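Local coordinates for protein scyllo-inosose 3-dehydrogenase (Thermotoga maritima, PDB 3IP1) that catalyses the NAD(+)-dependent oxidation of scyllo-inosose to 3-dehydro-scyllo-inosose and binds two zinc ions per subunit, at residues 182-186 and 361-365; 12-16 and 78-82. The contacts are given in a common frame with arbitrary orientation. Residues are numbered along the deposited sequence.

How the contacts relate
Contact 1 and contact 2 lie on opposite sides of the chain's centre. Their own centres are about 40 Å apart and their nearest atoms about 29 Å apart. Contact 2 closes before contact 1 opens. Contact 1 is largely buried; the side chain of its Thr364 lies about 12 Å from that of Glu98, a ligand of the first zinc site, occupied by cadmium here. Contact 2 is at the surface; the side chain of its Asp78 lies about 11 Å from that of His73, a charge-relay residue by similarity. Contact 2 joins two loops; contact 1 joins the first turn of helix 185-192 to the loop after helix 349-358. Each has an arginine-carboxylate salt bridge and, separately, a packing tyrosine.

Contact 1: 182-186 and 361-365; sequences YEGDR and MDMTK
Segment 182-186 is extended at Tyr182, turns through Gly184 (phi 54°) and enters helix 185-192. Segment 361-365 is a loop leading into a 3-10 segment that includes Thr364 and Lys365. The nearest CA pairs are Arg186-Thr364 (7.6 Å) and Tyr182-Asp362 (9.2 Å).

Arg186 (chi1 m, chi2 t, chi3 p) makes the charged and polar bonds. Arg186 NH2 forms a salt bridge to Asp362 OD2 at 3.1 Å. Arg186 NH1 donates to Thr364 OG1 at 2.8 Å. Asp362 (chi1 t) closes an Asx turn: OD1 accepts from Thr364 N (2.9 Å) and Thr364 OG1 (2.6 Å).

Tyr182 takes chi1 m. Its CE2 lies 3.5 Å from Asp362 OD1, at the ring edge. A water bridges the segments, hydrogen-bonded to Tyr182 OH (3.2 Å) and accepting from Met363 N (2.8 Å). Tyr182 OH also makes a weak hydrogen bond to Met357 O.

Selenomethionines Met361 and Met363 pack on helix 224-235 of the Rossmann-type domain. Thr364 OG1 thus accepts from Arg186 while donating to Asp362, coupling the Asx turn to the first turn of helix 185-192.

Contact 2: 12-16 and 78-82; sequences WDPRP and DEEGY
Beyond Trp12, the last residue of strand 3-12, neither segment has regular structure. Residues 78-81 form a type I beta turn (Gly81 N to Asp78 O, 3.0 Å). The nearest CA pair is Arg15-Tyr82, 8.5 Å.

Arg15 runs out nearly straight (chi1 m, chi2 t, chi3 t, chi4 -88°). Arg15 NH2 makes salt bridges to Asp78 OD2 and to Glu80 OE1 (Glu80 chi1 m, chi2 p), both at 2.7 Å, forming a salt-bridge network. Asp78 takes chi1 p; its OD1 accepts from Glu80 N (2.9 Å), an Asx turn, and Tyr82 N (3.0 Å).

One face of the Tyr82 ring (chi1 m, chi2 -89°) packs against Arg15: Arg15 CG is 3.7 Å from the Tyr82 ring centroid, a CH-pi contact, and Tyr82 CD2 lies over a guanidinium face. Tyr82 OH donates to Asp13 O at 2.5 Å, though that oxygen is less surely placed.

Asp13 OD2 pairs with Arg38, which also bonds to Glu80 O. Backbone hydrogen bonds Asp13-Val36, Arg15-Lys35 and Gly81-Tyr39 set both loops, 78-82 from the GroES-like domain, beside strand 37-38.

Contact 1: 182-186 and 361-365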
loop_
_atom_site.group_PDB
_atom_site.type_symbol
_atom_site.label_atom_id
_atom_site.label_comp_id
_atom_site.label_asym_id
_atom_site.label_seq_id
_atom_site.Cartn_x
_atom_site.Cartn_y
_atom_site.Cartn_z
ATOM N N TYR A 182 16.183 -4.165 31.107
ATOM C CA TYR A 182 17.611 -3.955 31.003
ATOM C C TYR A 182 18.041 -3.256 32.282
ATOM O O TYR A 182 17.563 -2.168 32.591
ATOM C CB TYR A 182 17.944 -3.071 29.795
ATOM C CG TYR A 182 17.683 -3.716 28.466
ATOM C CD1 TYR A 182 16.408 -3.706 27.901
ATOM C CD2 TYR A 182 18.713 -4.342 27.767
ATOM C CE1 TYR A 182 16.162 -4.312 26.675
ATOM C CE2 TYR A 182 18.487 -4.950 26.538
ATOM C CZ TYR A 182 17.213 -4.934 25.998
ATOM O OH TYR A 182 16.983 -5.534 24.783
ATOM N N GLU A 183 18.939 -3.899 33.020
ATOM C CA GLU A 183 19.367 -3.429 34.345
ATOM C C GLU A 183 20.532 -2.467 34.269
ATOM O O GLU A 183 21.500 -2.721 33.543
ATOM C CB GLU A 183 19.804 -4.629 35.183
ATOM C CG GLU A 183 18.718 -5.651 35.364
ATOM C CD GLU A 183 17.719 -5.230 36.414
ATOM O OE1 GLU A 183 16.550 -4.943 36.053
ATOM O OE2 GLU A 183 18.117 -5.178 37.604
ATOM N N GLY A 184 20.445 -1.380 35.034
ATOM C CA GLY A 184 21.553 -0.433 35.169
ATOM C C GLY A 184 22.077 0.101 33.842
ATOM O O GLY A 184 21.312 0.655 33.040
ATOM N N ASP A 185 23.376 -0.088 33.611
ATOM C CA ASP A 185 24.063 0.448 32.422
ATOM C C ASP A 185 23.615 -0.191 31.115
ATOM O O ASP A 185 23.694 0.444 30.061
ATOM C CB ASP A 185 25.578 0.283 32.544
ATOM C CG ASP A 185 26.215 1.308 33.461
ATOM O OD1 ASP A 185 25.535 2.265 33.910
ATOM O OD2 ASP A 185 27.419 1.152 33.734
ATOM N N ARG A 186 23.187 -1.452 31.182
ATOM C CA ARG A 186 22.698 -2.172 29.997
ATOM C C ARG A 186 21.508 -1.447 29.343
ATOM O O ARG A 186 21.322 -1.519 28.134
ATOM C CB ARG A 186 22.332 -3.619 30.351
ATOM C CG ARG A 186 23.539 -4.555 30.503
ATOM C CD ARG A 186 23.141 -6.021 30.821
ATOM N NE ARG A 186 22.047 -6.528 29.981
ATOM C CZ ARG A 186 22.149 -6.801 28.677
ATOM N NH1 ARG A 186 23.299 -6.616 28.047
ATOM N NH2 ARG A 186 21.096 -7.249 27.992
HETATM N N MSE A 361 14.019 -8.188 21.997
HETATM C CA MSE A 361 15.056 -8.067 20.979
HETATM C C MSE A 361 16.254 -7.286 21.521
HETATM O O MSE A 361 16.256 -6.045 21.553
HETATM C CB MSE A 361 14.516 -7.413 19.703
HETATM C CG MSE A 361 15.473 -7.475 18.507
HETATM SE SE MSE A 361 14.804 -6.402 16.997
HETATM C CE MSE A 361 15.274 -4.629 17.674
ATOM N N ASP A 362 17.275 -8.031 21.920
ATOM C CA ASP A 362 18.453 -7.487 22.588
ATOM C C ASP A 362 19.640 -7.271 21.627
ATOM O O ASP A 362 20.385 -8.209 21.305
ATOM C CB ASP A 362 18.873 -8.417 23.740
ATOM C CG ASP A 362 20.090 -7.902 24.496
ATOM O OD1 ASP A 362 20.487 -6.736 24.293
ATOM O OD2 ASP A 362 20.648 -8.673 25.304
HETATM N N MSE A 363 19.844 -6.028 21.216
HETATM C CA MSE A 363 20.933 -5.713 20.303
HETATM C C MSE A 363 22.293 -5.570 21.008
HETATM O O MSE A 363 23.319 -5.469 20.339
HETATM C CB MSE A 363 20.618 -4.442 19.502
HETATM C CG MSE A 363 19.446 -4.565 18.564
HETATM SE SE MSE A 363 19.772 -5.888 17.184
HETATM C CE MSE A 363 21.456 -5.225 16.492
ATOM N N THR A 364 22.302 -5.548 22.340
ATOM C CA THR A 364 23.549 -5.332 23.100
ATOM C C THR A 364 24.556 -6.458 22.871
ATOM O O THR A 364 25.751 -6.276 23.111
ATOM C CB THR A 364 23.328 -5.121 24.636
ATOM O OG1 THR A 364 22.851 -6.331 25.247
ATOM C CG2 THR A 364 22.348 -3.982 24.893
ATOM N N LYS A 365 24.079 -7.585 22.340
ATOM C CA LYS A 365 24.944 -8.704 21.988
ATOM C C LYS A 365 26.058 -8.308 21.016
ATOM O O LYS A 365 27.073 -8.990 20.930
ATOM C CB LYS A 365 24.136 -9.862 21.384
ATOM C CG LYS A 365 23.059 -10.453 22.300
ATOM C CD LYS A 365 22.524 -11.741 21.694
ATOM C CE LYS A 365 21.706 -12.539 22.695
ATOM N NZ LYS A 365 20.264 -12.158 22.658
HETATM O O HOH W 1 18.819 -3.947 22.769
#

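Contact 2: 12-16 and 78-82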
loop_
_atom_site.group_PDB
_atom_site.type_symbol
_atom_site.label_atom_id
_atom_site.label_comp_id
_atom_site.label_asym_id
_atom_site.label_seq_id
_atom_site.Cartn_x
_atom_site.Cartn_y
_atom_site.Cartn_z
ATOM N N TRP A 12 40.399 23.097 6.202
ATOM C CA TRP A 12 39.638 23.377 4.993
ATOM C C TRP A 12 40.623 23.521 3.823
ATOM O O TRP A 12 41.217 24.590 3.637
ATOM C CB TRP A 12 38.809 24.658 5.143
ATOM C CG TRP A 12 37.979 24.960 3.911
ATOM C CD1 TRP A 12 38.405 25.561 2.755
ATOM C CD2 TRP A 12 36.578 24.699 3.730
ATOM N NE1 TRP A 12 37.360 25.669 1.860
ATOM C CE2 TRP A 12 36.229 25.153 2.436
ATOM C CE3 TRP A 12 35.583 24.128 4.540
ATOM C CZ2 TRP A 12 34.920 25.046 1.927
ATOM C CZ3 TRP A 12 34.293 24.015 4.037
ATOM C CH2 TRP A 12 33.973 24.483 2.736
ATOM N N ASP A 13 40.783 22.468 3.023
ATOM C CA ASP A 13 41.824 22.463 1.989
ATOM C C ASP A 13 41.383 21.644 0.780
ATOM O O ASP A 13 41.906 20.557 0.557
ATOM C CB ASP A 13 43.130 21.904 2.572
ATOM C CG ASP A 13 44.349 22.188 1.696
ATOM O OD1 ASP A 13 44.226 22.951 0.725
ATOM O OD2 ASP A 13 45.436 21.641 1.985
ATOM N N PRO A 14 40.436 22.178 -0.015
ATOM C CA PRO A 14 39.700 21.358 -0.986
ATOM C C PRO A 14 40.503 20.870 -2.180
ATOM O O PRO A 14 41.420 21.547 -2.630
ATOM C CB PRO A 14 38.586 22.289 -1.469
ATOM C CG PRO A 14 38.535 23.392 -0.461
ATOM C CD PRO A 14 39.929 23.558 0.015
ATOM N N ARG A 15 40.156 19.677 -2.654
ATOM C CA ARG A 15 40.647 19.132 -3.902
ATOM C C ARG A 15 40.367 20.112 -5.033
ATOM O O ARG A 15 39.412 20.900 -4.959
ATOM C CB ARG A 15 40.011 17.764 -4.179
ATOM C CG ARG A 15 40.488 16.653 -3.215
ATOM C CD ARG A 15 40.270 15.289 -3.829
ATOM N NE ARG A 15 40.890 14.178 -3.105
ATOM C CZ ARG A 15 42.130 13.734 -3.287
ATOM N NH1 ARG A 15 42.947 14.320 -4.140
ATOM N NH2 ARG A 15 42.575 12.716 -2.576
ATOM N N PRO A 16 41.224 20.102 -6.072
ATOM C CA PRO A 16 41.129 21.064 -7.192
ATOM C C PRO A 16 39.759 21.076 -7.862
ATOM O O PRO A 16 39.261 22.143 -8.211
ATOM C CB PRO A 16 42.187 20.565 -8.182
ATOM C CG PRO A 16 43.136 19.785 -7.359
ATOM C CD PRO A 16 42.332 19.150 -6.263
ATOM N N ASP A 78 42.648 9.370 2.965
ATOM C CA ASP A 78 43.315 8.756 1.820
ATOM C C ASP A 78 44.788 9.156 1.817
ATOM O O ASP A 78 45.257 9.846 2.740
ATOM C CB ASP A 78 42.630 9.139 0.512
ATOM C CG ASP A 78 42.638 10.638 0.260
ATOM O OD1 ASP A 78 43.480 11.355 0.866
ATOM O OD2 ASP A 78 41.797 11.097 -0.546
ATOM N N GLU A 79 45.516 8.739 0.788
ATOM C CA GLU A 79 46.950 9.030 0.678
ATOM C C GLU A 79 47.312 10.520 0.695
ATOM O O GLU A 79 48.423 10.879 1.073
ATOM C CB GLU A 79 47.521 8.372 -0.577
ATOM C CG GLU A 79 47.489 6.853 -0.520
ATOM C CD GLU A 79 48.463 6.194 -1.494
ATOM O OE1 GLU A 79 48.838 6.812 -2.538
ATOM O OE2 GLU A 79 48.851 5.035 -1.205
ATOM N N GLU A 80 46.373 11.375 0.311
ATOM C CA GLU A 80 46.612 12.808 0.224
ATOM C C GLU A 80 46.099 13.537 1.450
ATOM O O GLU A 80 46.041 14.770 1.458
ATOM C CB GLU A 80 45.954 13.406 -1.028
ATOM C CG GLU A 80 46.622 13.040 -2.337
ATOM C CD GLU A 80 46.168 11.682 -2.855
ATOM O OE1 GLU A 80 44.949 11.385 -2.770
ATOM O OE2 GLU A 80 47.023 10.909 -3.353
ATOM N N GLY A 81 45.691 12.780 2.469
ATOM C CA GLY A 81 45.224 13.382 3.720
ATOM C C GLY A 81 43.764 13.837 3.815
ATOM O O GLY A 81 43.351 14.358 4.860
ATOM N N TYR A 82 42.981 13.640 2.755
ATOM C CA TYR A 82 41.534 13.946 2.800
ATOM C C TYR A 82 40.773 12.882 3.568
ATOM O O TYR A 82 41.071 11.694 3.433
ATOM C CB TYR A 82 40.938 14.117 1.393
ATOM C CG TYR A 82 41.462 15.365 0.737
ATOM C CD1 TYR A 82 40.822 16.579 0.910
ATOM C CD2 TYR A 82 42.650 15.339 -0.016
ATOM C CE1 TYR A 82 41.318 17.738 0.337
ATOM C CE2 TYR A 82 43.155 16.497 -0.597
ATOM C CZ TYR A 82 42.489 17.687 -0.406
ATOM O OH TYR A 82 42.973 18.835 -0.959
#